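DUF1896 domain-containing protein (Porphyromonas gingivalis, PDB 2APL) is of unknown function but belongs to the DUF1896 family and folds largely into alpha helices. Local coordinates at residues 84-89 / 136-141. Numbering follows the deposited sequence.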
ATOM      1  N   ARG A  84      10.122 -10.309  10.123  1.00 40.05           N
ATOM      2  CA  ARG A  84      10.443 -10.130  11.547  1.00 41.00           C
ATOM      3  C   ARG A  84      10.254 -11.387  12.373  1.00 40.18           C
ATOM      4  O   ARG A  84      10.993 -11.626  13.335  1.00 39.50           O
ATOM      5  CB  ARG A  84       9.617  -9.000  12.158  1.00 42.08           C
ATOM      6  CG  ARG A  84      10.085  -7.571  11.824  1.00 45.95           C
ATOM      7  CD  ARG A  84       9.048  -6.611  12.377  1.00 53.54           C
ATOM      8  NE  ARG A  84       9.524  -5.240  12.520  1.00 61.83           N
ATOM      9  CZ  ARG A  84       8.739  -4.193  12.785  1.00 64.42           C
ATOM     10  NH1 ARG A  84       7.418  -4.363  12.941  1.00 64.95           N
ATOM     11  NH2 ARG A  84       9.273  -2.972  12.892  1.00 64.40           N
ATOM     12  N   GLU A  85       9.272 -12.193  11.983  1.00 39.04           N
ATOM     13  CA  GLU A  85       8.806 -13.277  12.814  1.00 39.44           C
ATOM     14  C   GLU A  85       9.123 -14.658  12.241  1.00 38.97           C
ATOM     15  O   GLU A  85       9.101 -15.642  12.964  1.00 38.99           O
ATOM     16  CB  GLU A  85       7.284 -13.134  13.078  1.00 39.68           C
ATOM     17  CG  GLU A  85       6.829 -11.729  13.545  1.00 40.61           C
ATOM     18  CD  GLU A  85       7.521 -11.242  14.820  1.00 43.94           C
ATOM     19  OE1 GLU A  85       7.781 -12.062  15.705  1.00 46.48           O
ATOM     20  OE2 GLU A  85       7.816 -10.031  14.939  1.00 46.51           O
ATOM     21  N   PHE A  86       9.381 -14.745  10.948  1.00 37.70           N
ATOM     22  CA  PHE A  86       9.544 -16.058  10.308  1.00 38.83           C
ATOM     23  C   PHE A  86      10.858 -16.150   9.510  1.00 40.48           C
ATOM     24  O   PHE A  86      10.990 -16.938   8.572  1.00 40.94           O
ATOM     25  CB  PHE A  86       8.319 -16.369   9.434  1.00 38.36           C
ATOM     26  CG  PHE A  86       7.037 -16.474  10.227  1.00 38.98           C
ATOM     27  CD1 PHE A  86       6.728 -17.651  10.906  1.00 37.54           C
ATOM     28  CD2 PHE A  86       6.165 -15.374  10.325  1.00 37.26           C
ATOM     29  CE1 PHE A  86       5.615 -17.744  11.669  1.00 37.62           C
ATOM     30  CE2 PHE A  86       5.019 -15.465  11.114  1.00 34.35           C
ATOM     31  CZ  PHE A  86       4.732 -16.655  11.756  1.00 33.89           C
ATOM     32  N   GLU A  87      11.835 -15.357   9.930  1.00 41.41           N
ATOM     33  CA  GLU A  87      13.093 -15.224   9.219  1.00 43.60           C
ATOM     34  C   GLU A  87      13.840 -16.566   9.124  1.00 44.13           C
ATOM     35  O   GLU A  87      14.386 -16.899   8.076  1.00 44.01           O
ATOM     36  CB  GLU A  87      13.931 -14.134   9.889  1.00 43.42           C
ATOM     37  CG  GLU A  87      14.932 -13.479   9.011  1.00 45.57           C
ATOM     38  CD  GLU A  87      16.296 -14.065   9.159  1.00 46.62           C
ATOM     39  OE1 GLU A  87      16.663 -14.416  10.296  1.00 49.86           O
ATOM     40  OE2 GLU A  87      17.024 -14.145   8.147  1.00 48.01           O
ATOM     41  N   GLN A  88      13.821 -17.333  10.212  1.00 45.39           N
ATOM     42  CA  GLN A  88      14.392 -18.678  10.251  1.00 46.24           C
ATOM     43  C   GLN A  88      13.678 -19.725   9.362  1.00 46.83           C
ATOM     44  O   GLN A  88      14.333 -20.530   8.698  1.00 47.66           O
ATOM     45  CB  GLN A  88      14.472 -19.181  11.713  1.00 46.68           C
ATOM     46  CG  GLN A  88      15.747 -18.722  12.446  1.00 45.62           C
ATOM     47  CD  GLN A  88      15.933 -19.351  13.834  1.00 46.21           C
ATOM     48  OE1 GLN A  88      15.328 -20.371  14.164  1.00 49.73           O
ATOM     49  NE2 GLN A  88      16.781 -18.740  14.641  1.00 43.06           N
ATOM     50  N   GLU A  89      12.353 -19.716   9.347  1.00 46.12           N
ATOM     51  CA  GLU A  89      11.567 -20.692   8.564  1.00 47.27           C
ATOM     52  C   GLU A  89      11.281 -20.287   7.116  1.00 45.89           C
ATOM     53  O   GLU A  89      10.994 -21.134   6.268  1.00 45.71           O
ATOM     54  CB  GLU A  89      10.213 -20.937   9.222  1.00 47.03           C
ATOM     55  CG  GLU A  89      10.275 -21.184  10.731  1.00 54.43           C
ATOM     56  CD  GLU A  89       9.920 -19.916  11.564  1.00 58.36           C
ATOM     57  OE1 GLU A  89      10.505 -18.826  11.288  1.00 50.69           O
ATOM     58  OE2 GLU A  89       9.082 -20.055  12.505  1.00 56.48           O
ATOM     59  N   GLY A 136       0.078 -15.187  14.433  1.00 36.32           N
ATOM     60  CA  GLY A 136      -0.603 -16.385  14.883  1.00 36.49           C
ATOM     61  C   GLY A 136      -1.249 -17.215  13.793  1.00 36.32           C
ATOM     62  O   GLY A 136      -1.201 -18.459  13.819  1.00 36.90           O
ATOM     63  N   THR A 137      -1.853 -16.531  12.837  1.00 36.67           N
ATOM     64  CA  THR A 137      -2.421 -17.160  11.666  1.00 36.21           C
ATOM     65  C   THR A 137      -1.361 -17.885  10.814  1.00 34.93           C
ATOM     66  O   THR A 137      -1.553 -19.037  10.397  1.00 34.50           O
ATOM     67  CB  THR A 137      -3.181 -16.104  10.808  1.00 35.87           C
ATOM     68  OG1 THR A 137      -4.260 -15.545  11.611  1.00 39.82           O
ATOM     69  CG2 THR A 137      -3.737 -16.725   9.518  1.00 32.69           C
ATOM     70  N   ILE A 138      -0.272 -17.205  10.523  1.00 33.99           N
ATOM     71  CA  ILE A 138       0.823 -17.844   9.783  1.00 34.66           C
ATOM     72  C   ILE A 138       1.431 -19.036  10.526  1.00 35.13           C
ATOM     73  O   ILE A 138       1.683 -20.097   9.921  1.00 35.77           O
ATOM     74  CB  ILE A 138       1.891 -16.792   9.336  1.00 34.30           C
ATOM     75  CG1 ILE A 138       1.211 -15.816   8.353  1.00 34.58           C
ATOM     76  CG2 ILE A 138       3.135 -17.453   8.642  1.00 33.21           C
ATOM     77  CD1 ILE A 138       2.034 -14.441   8.171  1.00 35.35           C
ATOM     78  N   VAL A 139       1.624 -18.902  11.836  1.00 35.12           N
ATOM     79  CA  VAL A 139       2.004 -20.082  12.645  1.00 35.28           C
ATOM     80  C   VAL A 139       1.026 -21.246  12.400  1.00 35.05           C
ATOM     81  O   VAL A 139       1.446 -22.384  12.240  1.00 34.51           O
ATOM     82  CB  VAL A 139       2.111 -19.742  14.165  1.00 35.32           C
ATOM     83  CG1 VAL A 139       2.252 -21.010  15.010  1.00 36.67           C
ATOM     84  CG2 VAL A 139       3.300 -18.817  14.398  1.00 37.33           C
ATOM     85  N   LEU A 140      -0.274 -20.949  12.349  1.00 34.71           N
ATOM     86  CA  LEU A 140      -1.240 -22.019  12.237  1.00 34.63           C
ATOM     87  C   LEU A 140      -1.144 -22.616  10.850  1.00 34.74           C
ATOM     88  O   LEU A 140      -1.282 -23.840  10.720  1.00 33.77           O
ATOM     89  CB  LEU A 140      -2.682 -21.544  12.491  1.00 34.22           C
ATOM     90  CG  LEU A 140      -2.948 -21.340  13.989  1.00 36.42           C
ATOM     91  CD1 LEU A 140      -4.378 -20.788  14.232  1.00 34.92           C
ATOM     92  CD2 LEU A 140      -2.697 -22.587  14.803  1.00 37.37           C
ATOM     93  N   LEU A 141      -0.987 -21.750   9.844  1.00 33.76           N
ATOM     94  CA  LEU A 141      -0.864 -22.182   8.433  1.00 34.49           C
ATOM     95  C   LEU A 141       0.312 -23.133   8.272  1.00 34.48           C
ATOM     96  O   LEU A 141       0.170 -24.213   7.684  1.00 36.43           O
ATOM     97  CB  LEU A 141      -0.739 -20.969   7.481  1.00 34.39           C
ATOM     98  CG  LEU A 141      -2.049 -20.237   7.096  1.00 35.50           C
ATOM     99  CD1 LEU A 141      -1.730 -18.834   6.470  1.00 32.83           C
ATOM    100  CD2 LEU A 141      -2.936 -21.108   6.156  1.00 33.65           C
TER
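One face of the Phe86 ring is covered by the CG2 methyl of Ile138, while CG2 of Val139 meets the ring's edge, close to its plane. In this all-alpha fold Phe86, the first residue to leave helical geometry after helix 74-85, packs on the side of helix 126-143. The methyl of Ile138 makes a CH-pi contact, 3.7 Å from CG2 to the centroid of the Phe86 ring and 17° off the ring normal, displaced somewhat toward the rim. Branching at CB suits isoleucine to this place. The torsion chi1 of -64° sets CG2 anti to the backbone N, and this is the branch laid on the ring; CB itself follows to 3.7 Å from Phe86 CZ. The buried Ile138 side chain also touches Val81 and Leu82 of helix 74-85 and Ile108 of helix 106-112.

A long, flat phenylalanine suits its own position because the two backbones stay well apart, Phe86 CA lying 8.9 Å from Val139 CA. Its ring bridges that distance without any hydrogen bond between the segments, and the Phe86 side chain also touches Val81, Thr135 and Ile142. Val139, only partly exposed, has a compact side chain that crosses that of Phe86 at about a right angle: its CG2 stands 3.7 Å from both CE1 and CZ of Phe86.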